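Local atomic coordinates of putative polyketide cyclase (Pseudomonas putida KT2440, PDB entry 3F7X), a protein that is of unknown function but has a SnoaL-like fold and may act as a polyketide cyclase. Residues 23-34 with 78-87. Residues are numbered along the deposited sequence; the frame is centred on the assembly and turned at random. Where two conformers were deposited one is given.
Sequences TELVNAYYAAFN and ERLADIVVMQ. With EDO (1,2-ethanediol), chain E; EDO (1,2-ethanediol), chain D.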
ATOM      1  N   THR A  23      -9.606  -8.125  12.431  1.00 12.38           N
ATOM      2  CA  THR A  23      -9.498  -6.741  12.909  1.00 12.86           C
ATOM      3  C   THR A  23      -8.815  -6.700  14.266  1.00 12.77           C
ATOM      4  O   THR A  23      -7.919  -5.878  14.509  1.00 12.96           O
ATOM      5  CB  THR A  23     -10.891  -6.070  12.916  1.00 13.85           C
ATOM      6  OG1 THR A  23     -11.382  -6.013  11.579  1.00 14.54           O
ATOM      7  CG2 THR A  23     -10.790  -4.685  13.485  1.00 16.01           C
ATOM      8  N   GLU A  24      -9.240  -7.583  15.161  1.00 13.48           N
ATOM      9  CA  GLU A  24      -8.609  -7.658  16.450  1.00 13.86           C
ATOM     10  C   GLU A  24      -7.137  -8.053  16.387  1.00 12.90           C
ATOM     11  O   GLU A  24      -6.309  -7.507  17.111  1.00 13.60           O
ATOM     12  CB  GLU A  24      -9.366  -8.619  17.359  1.00 16.95           C
ATOM     13  CG  GLU A  24     -10.761  -8.077  17.767  1.00 20.61           C
ATOM     14  CD  GLU A  24     -11.702  -9.104  18.401  1.00 26.97           C
ATOM     15  OE1 GLU A  24     -11.509 -10.322  18.237  1.00 22.17           O
ATOM     16  OE2 GLU A  24     -12.663  -8.660  19.071  1.00 34.72           O
ATOM     17  N   LEU A  25      -6.812  -8.984  15.517  1.00 12.65           N
ATOM     18  CA  LEU A  25      -5.465  -9.462  15.324  1.00 11.16           C
ATOM     19  C   LEU A  25      -4.541  -8.317  14.836  1.00 10.71           C
ATOM     20  O   LEU A  25      -3.446  -8.079  15.365  1.00 10.60           O
ATOM     21  CB  LEU A  25      -5.498 -10.594  14.335  1.00 12.78           C
ATOM     22  CG  LEU A  25      -4.197 -11.276  14.038  1.00 14.74           C
ATOM     23  CD1 LEU A  25      -3.497 -11.837  15.234  1.00 19.03           C
ATOM     24  CD2 LEU A  25      -4.403 -12.403  12.992  1.00 15.70           C
ATOM     25  N   VAL A  26      -5.011  -7.578  13.831  1.00 10.14           N
ATOM     26  CA  VAL A  26      -4.245  -6.454  13.282  1.00  9.53           C
ATOM     27  C   VAL A  26      -4.175  -5.320  14.302  1.00 10.35           C
ATOM     28  O   VAL A  26      -3.131  -4.695  14.436  1.00 10.36           O
ATOM     29  CB  VAL A  26      -4.776  -6.032  11.897  1.00 10.83           C
ATOM     30  CG1 VAL A  26      -4.106  -4.750  11.443  1.00 12.10           C
ATOM     31  CG2 VAL A  26      -4.582  -7.186  10.895  1.00 11.98           C
ATOM     32  N   ASN A  27      -5.253  -5.047  15.022  1.00 10.01           N
ATOM     33  CA  ASN A  27      -5.166  -4.073  16.106  1.00 11.68           C
ATOM     34  C   ASN A  27      -4.106  -4.477  17.144  1.00 11.14           C
ATOM     35  O   ASN A  27      -3.378  -3.632  17.636  1.00 11.30           O
ATOM     36  CB  ASN A  27      -6.483  -3.935  16.828  1.00 13.07           C
ATOM     37  CG  ASN A  27      -7.495  -3.141  16.087  1.00 17.40           C
ATOM     38  OD1 ASN A  27      -7.175  -2.319  15.280  1.00 21.09           O
ATOM     39  ND2 ASN A  27      -8.783  -3.369  16.425  1.00 21.17           N
ATOM     40  N   ALA A  28      -4.045  -5.768  17.477  1.00 10.37           N
ATOM     41  CA  ALA A  28      -3.047  -6.244  18.431  1.00 11.58           C
ATOM     42  C   ALA A  28      -1.623  -6.095  17.887  1.00 10.59           C
ATOM     43  O   ALA A  28      -0.724  -5.745  18.650  1.00 11.25           O
ATOM     44  CB  ALA A  28      -3.342  -7.725  18.820  1.00 12.08           C
ATOM     45  N   TYR A  29      -1.449  -6.341  16.592  1.00  9.89           N
ATOM     46  CA  TYR A  29      -0.191  -6.140  15.913  1.00  9.41           C
ATOM     47  C   TYR A  29       0.289  -4.726  16.068  1.00  8.91           C
ATOM     48  O   TYR A  29       1.426  -4.493  16.498  1.00 10.09           O
ATOM     49  CB  TYR A  29      -0.386  -6.530  14.448  1.00 10.20           C
ATOM     50  CG  TYR A  29       0.806  -6.388  13.523  1.00 10.46           C
ATOM     51  CD1 TYR A  29       1.672  -7.462  13.327  1.00 11.62           C
ATOM     52  CD2 TYR A  29       0.973  -5.280  12.742  1.00 10.15           C
ATOM     53  CE1 TYR A  29       2.724  -7.364  12.433  1.00 11.40           C
ATOM     54  CE2 TYR A  29       2.020  -5.170  11.837  1.00 11.29           C
ATOM     55  CZ  TYR A  29       2.905  -6.211  11.693  1.00 10.74           C
ATOM     56  OH  TYR A  29       3.969  -6.145  10.802  1.00 11.90           O
ATOM     57  N   TYR A  30      -0.589  -3.771  15.789  1.00  9.27           N
ATOM     58  CA  TYR A  30      -0.192  -2.376  15.906  1.00 10.18           C
ATOM     59  C   TYR A  30      -0.073  -1.893  17.354  1.00 10.13           C
ATOM     60  O   TYR A  30       0.758  -1.034  17.615  1.00 10.96           O
ATOM     61  CB  TYR A  30      -1.121  -1.480  15.079  1.00 10.12           C
ATOM     62  CG  TYR A  30      -0.814  -1.657  13.599  1.00  9.37           C
ATOM     63  CD1 TYR A  30       0.455  -1.393  13.103  1.00 11.94           C
ATOM     64  CD2 TYR A  30      -1.742  -2.156  12.712  1.00 10.35           C
ATOM     65  CE1 TYR A  30       0.765  -1.605  11.763  1.00 12.08           C
ATOM     66  CE2 TYR A  30      -1.451  -2.369  11.393  1.00 10.10           C
ATOM     67  CZ  TYR A  30      -0.211  -2.087  10.907  1.00 10.66           C
ATOM     68  OH  TYR A  30       0.088  -2.293   9.585  1.00 11.44           O
ATOM     69  N   ALA A  31      -0.894  -2.410  18.277  1.00 10.75           N
ATOM     70  CA  ALA A  31      -0.745  -2.085  19.661  1.00 11.07           C
ATOM     71  C   ALA A  31       0.654  -2.503  20.129  1.00 10.06           C
ATOM     72  O   ALA A  31       1.315  -1.771  20.872  1.00 11.26           O
ATOM     73  CB  ALA A  31      -1.859  -2.771  20.489  1.00 13.59           C
ATOM     74  N   ALA A  32       1.094  -3.705  19.758  1.00 10.42           N
ATOM     75  CA  ALA A  32       2.391  -4.229  20.137  1.00 10.77           C
ATOM     76  C   ALA A  32       3.503  -3.434  19.507  1.00 10.64           C
ATOM     77  O   ALA A  32       4.489  -3.116  20.172  1.00 11.92           O
ATOM     78  CB  ALA A  32       2.502  -5.710  19.824  1.00 11.51           C
ATOM     79  N   PHE A  33       3.321  -3.075  18.245  1.00 10.29           N
ATOM     80  CA  PHE A  33       4.288  -2.234  17.548  1.00 10.17           C
ATOM     81  C   PHE A  33       4.453  -0.893  18.287  1.00 10.08           C
ATOM     82  O   PHE A  33       5.552  -0.473  18.602  1.00 12.23           O
ATOM     83  CB  PHE A  33       3.815  -2.016  16.103  1.00 10.56           C
ATOM     84  CG  PHE A  33       4.713  -1.165  15.260  1.00 11.73           C
ATOM     85  CD1 PHE A  33       4.647   0.209  15.299  1.00 12.25           C
ATOM     86  CD2 PHE A  33       5.582  -1.741  14.351  1.00 13.93           C
ATOM     87  CE1 PHE A  33       5.461   0.998  14.516  1.00 14.24           C
ATOM     88  CE2 PHE A  33       6.417  -0.940  13.559  1.00 15.65           C
ATOM     89  CZ  PHE A  33       6.324   0.431  13.649  1.00 16.85           C
ATOM     90  N   ASN A  34       3.344  -0.245  18.546  1.00 10.73           N
ATOM     91  CA  ASN A  34       3.374   1.067  19.180  1.00 11.77           C
ATOM     92  C   ASN A  34       3.980   1.014  20.591  1.00 12.14           C
ATOM     93  O   ASN A  34       4.677   1.948  21.014  1.00 13.67           O
ATOM     94  CB  ASN A  34       1.977   1.683  19.249  1.00 12.13           C
ATOM     95  CG  ASN A  34       1.634   2.458  17.980  1.00 12.21           C
ATOM     96  OD1 ASN A  34       2.516   2.761  17.173  1.00 13.02           O
ATOM     97  ND2 ASN A  34       0.383   2.805  17.841  1.00 18.15           N
ATOM     98  N   GLU A  78       9.079   4.658  16.168  1.00 11.24           N
ATOM     99  CA  GLU A  78       7.867   5.068  15.454  1.00  9.54           C
ATOM    100  C   GLU A  78       6.640   4.863  16.304  1.00 10.32           C
ATOM    101  O   GLU A  78       6.559   3.942  17.106  1.00 11.57           O
ATOM    102  CB  GLU A  78       7.710   4.289  14.160  1.00 10.13           C
ATOM    103  CG  GLU A  78       8.787   4.623  13.146  1.00 11.30           C
ATOM    104  CD  GLU A  78       8.643   3.947  11.812  1.00 11.11           C
ATOM    105  OE1 GLU A  78       7.780   3.034  11.660  1.00 14.19           O
ATOM    106  OE2 GLU A  78       9.381   4.357  10.885  1.00 11.19           O
ATOM    107  N   ARG A  79       5.678   5.767  16.095  1.00  9.93           N
ATOM    108  CA  ARG A  79       4.343   5.687  16.637  1.00 10.22           C
ATOM    109  C   ARG A  79       3.381   5.836  15.476  1.00  9.79           C
ATOM    110  O   ARG A  79       3.505   6.769  14.676  1.00 11.06           O
ATOM    111  CB  ARG A  79       4.095   6.836  17.640  1.00 12.81           C
ATOM    112  CG  ARG A  79       2.693   6.964  18.090  1.00 14.51           C
ATOM    113  CD  ARG A  79       2.562   8.072  19.095  1.00 16.87           C
ATOM    114  NE  ARG A  79       2.961   9.398  18.605  1.00 18.69           N
ATOM    115  CZ  ARG A  79       2.172  10.235  17.919  1.00 17.90           C
ATOM    116  NH1 ARG A  79       0.908   9.924  17.660  1.00 18.04           N
ATOM    117  NH2 ARG A  79       2.675  11.389  17.536  1.00 20.20           N
ATOM    118  N   LEU A  80       2.397   4.937  15.408  1.00 10.51           N
ATOM    119  CA  LEU A  80       1.425   4.983  14.336  1.00 11.93           C
ATOM    120  C   LEU A  80       0.141   5.586  14.849  1.00 13.07           C
ATOM    121  O   LEU A  80      -0.347   5.147  15.904  1.00 16.88           O
ATOM    122  CB  LEU A  80       1.138   3.618  13.824  1.00 13.95           C
ATOM    123  CG  LEU A  80       2.326   2.813  13.465  1.00 14.65           C
ATOM    124  CD1 LEU A  80       1.880   1.450  12.871  1.00 21.20           C
ATOM    125  CD2 LEU A  80       3.332   3.512  12.532  1.00 15.24           C
ATOM    126  N   ALA A  81      -0.382   6.562  14.146  1.00 11.06           N
ATOM    127  CA  ALA A  81      -1.573   7.297  14.507  1.00 11.62           C
ATOM    128  C   ALA A  81      -2.639   7.102  13.457  1.00 10.70           C
ATOM    129  O   ALA A  81      -2.354   6.684  12.329  1.00 10.53           O
ATOM    130  CB  ALA A  81      -1.235   8.787  14.659  1.00 14.71           C
ATOM    131  N   ASP A  82      -3.866   7.390  13.834  1.00 11.19           N
ATOM    132  CA  ASP A  82      -4.942   7.422  12.848  0.50 10.53           C
ATOM    133  C   ASP A  82      -5.107   6.048  12.178  1.00  9.78           C
ATOM    134  O   ASP A  82      -5.345   5.991  10.982  1.00 11.46           O
ATOM    135  CB  ASP A  82      -4.658   8.495  11.773  0.50 12.07           C
ATOM    136  CG  ASP A  82      -4.161   9.816  12.338  0.50 14.29           C
ATOM    137  OD1 ASP A  82      -4.796  10.368  13.265  0.50 15.70           O
ATOM    138  OD2 ASP A  82      -3.161  10.330  11.793  0.50 15.23           O
ATOM    139  N   ILE A  83      -4.971   4.950  12.929  1.00 10.82           N
ATOM    140  CA  ILE A  83      -4.985   3.629  12.349  1.00 10.30           C
ATOM    141  C   ILE A  83      -6.405   3.231  11.989  1.00 10.43           C
ATOM    142  O   ILE A  83      -7.297   3.214  12.845  1.00 13.53           O
ATOM    143  CB  ILE A  83      -4.364   2.565  13.269  1.00 11.16           C
ATOM    144  CG1 ILE A  83      -2.966   2.997  13.785  1.00 11.99           C
ATOM    145  CG2 ILE A  83      -4.297   1.237  12.530  1.00 14.84           C
ATOM    146  CD1 ILE A  83      -2.444   2.131  14.914  1.00 15.11           C
ATOM    147  N   VAL A  84      -6.598   2.873  10.731  1.00  9.26           N
ATOM    148  CA  VAL A  84      -7.868   2.363  10.216  1.00 10.03           C
ATOM    149  C   VAL A  84      -7.608   0.937   9.732  1.00  9.70           C
ATOM    150  O   VAL A  84      -6.771   0.729   8.854  1.00 11.28           O
ATOM    151  CB  VAL A  84      -8.399   3.257   9.086  1.00 10.72           C
ATOM    152  CG1 VAL A  84      -9.662   2.615   8.483  1.00 12.35           C
ATOM    153  CG2 VAL A  84      -8.647   4.654   9.573  1.00 12.79           C
ATOM    154  N   VAL A  85      -8.288  -0.005  10.340  1.00  9.93           N
ATOM    155  CA  VAL A  85      -8.130  -1.419  10.078  1.00 10.02           C
ATOM    156  C   VAL A  85      -9.385  -1.950   9.446  1.00  9.60           C
ATOM    157  O   VAL A  85     -10.481  -1.718   9.925  1.00 11.72           O
ATOM    158  CB  VAL A  85      -7.810  -2.212  11.367  1.00 11.02           C
ATOM    159  CG1 VAL A  85      -7.709  -3.713  11.081  1.00 11.96           C
ATOM    160  CG2 VAL A  85      -6.517  -1.685  12.002  1.00 11.98           C
HETATM  161  N   MSE A  86      -9.217  -2.654   8.324  1.00  9.42           N
HETATM  162  CA  MSE A  86     -10.303  -3.243   7.535  1.00 10.13           C
HETATM  163  C   MSE A  86     -10.033  -4.689   7.236  1.00 10.16           C
HETATM  164  O   MSE A  86      -8.879  -5.101   7.194  1.00 10.53           O
HETATM  165  CB  MSE A  86     -10.474  -2.428   6.248  1.00 10.83           C
HETATM  166  CG  MSE A  86     -10.792  -0.967   6.558  1.00 12.50           C
HETATM  167 SE   MSE A  86     -10.596   0.253   5.060  0.75 10.06          SE
HETATM  168  CE  MSE A  86      -8.722   0.439   5.123  1.00 16.07           C
ATOM    169  N   GLN A  87     -11.084  -5.488   7.021  1.00 10.93           N
ATOM    170  CA  GLN A  87     -10.918  -6.889   6.737  1.00 11.12           C
ATOM    171  C   GLN A  87     -11.956  -7.362   5.739  1.00 11.82           C
ATOM    172  O   GLN A  87     -12.991  -6.728   5.557  1.00 13.67           O
ATOM    173  CB  GLN A  87     -11.010  -7.760   7.989  1.00 10.58           C
ATOM    174  CG  GLN A  87     -12.388  -7.770   8.696  1.00 11.63           C
ATOM    175  CD  GLN A  87     -12.468  -8.801   9.788  1.00 11.83           C
ATOM    176  OE1 GLN A  87     -12.136  -8.506  10.933  1.00 13.45           O
ATOM    177  NE2 GLN A  87     -12.896 -10.002   9.435  1.00 13.40           N
TER
HETATM  178  C1  EDO E 136       8.322   1.048  16.494  1.00 18.70           C
HETATM  179  O1  EDO E 136       9.430   1.833  17.008  1.00 15.49           O
HETATM  180  C2  EDO E 136       8.394  -0.454  16.734  1.00 19.45           C
HETATM  181  O2  EDO E 136       8.073  -0.766  18.104  1.00 25.33           O
HETATM  182  C1  EDO D 135       5.742  -3.287  10.383  1.00 17.46           C
HETATM  183  O1  EDO D 135       4.643  -3.879   9.746  1.00 15.99           O
HETATM  184  C2  EDO D 135       7.044  -4.092  10.152  1.00 16.63           C
HETATM  185  O2  EDO D 135       7.394  -4.192   8.730  1.00 16.65           O
HETATM  186  O   HOH W   1       5.235   4.204  19.636  1.00 19.18           O
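Asn34 and Leu80 clasp each other where helix 22-35 lies against strand 76-87, outermost of the curved sheet within its chain, in this SnoaL-like alpha+beta fold. The carboxamide of Asn34 straddles one residue of the strand: its OD1 accepts from Leu80 N at 2.8 Å (N-H...O 167°), while its ND2 donates to Leu80 O at 3.1 Å, in the carbonyl plane and on a lone pair. With an alanine here, the N-H and C=O of Leu80 would probably lose these mates, and the helix its tie to the strand at this end.

Between the two polar ends the contact is largely apolar. The side chain of Leu80 meets the Phe33 ring at about a right angle, CG lying 3.8 Å from Phe33 CE1. Glu78 OE1 reaches the edge of that ring, while Glu78 OE2 is hydrogen-bonded to Tyr119 OH; an ethanediol, probably from the crystallisation liquor, covers one ring face. Beyond the corner at Asp82, Ile83 CD1 abuts Tyr30 CB at 3.8 Å. Val85 then spreads its two methyls: CG1, anti to the backbone N (chi1 177°), meets Val26 CG1 at 3.8 Å, and CG2 packs against Asn27 OD1.

At the far end Gln87 crosses Thr23 nearly perpendicularly, and its OE1 takes two bonds: Thr23 N approaches from above the carbonyl plane at 3.0 Å, whereas Thr23 OG1 donates in that plane, on a lone pair, at 2.7 Å.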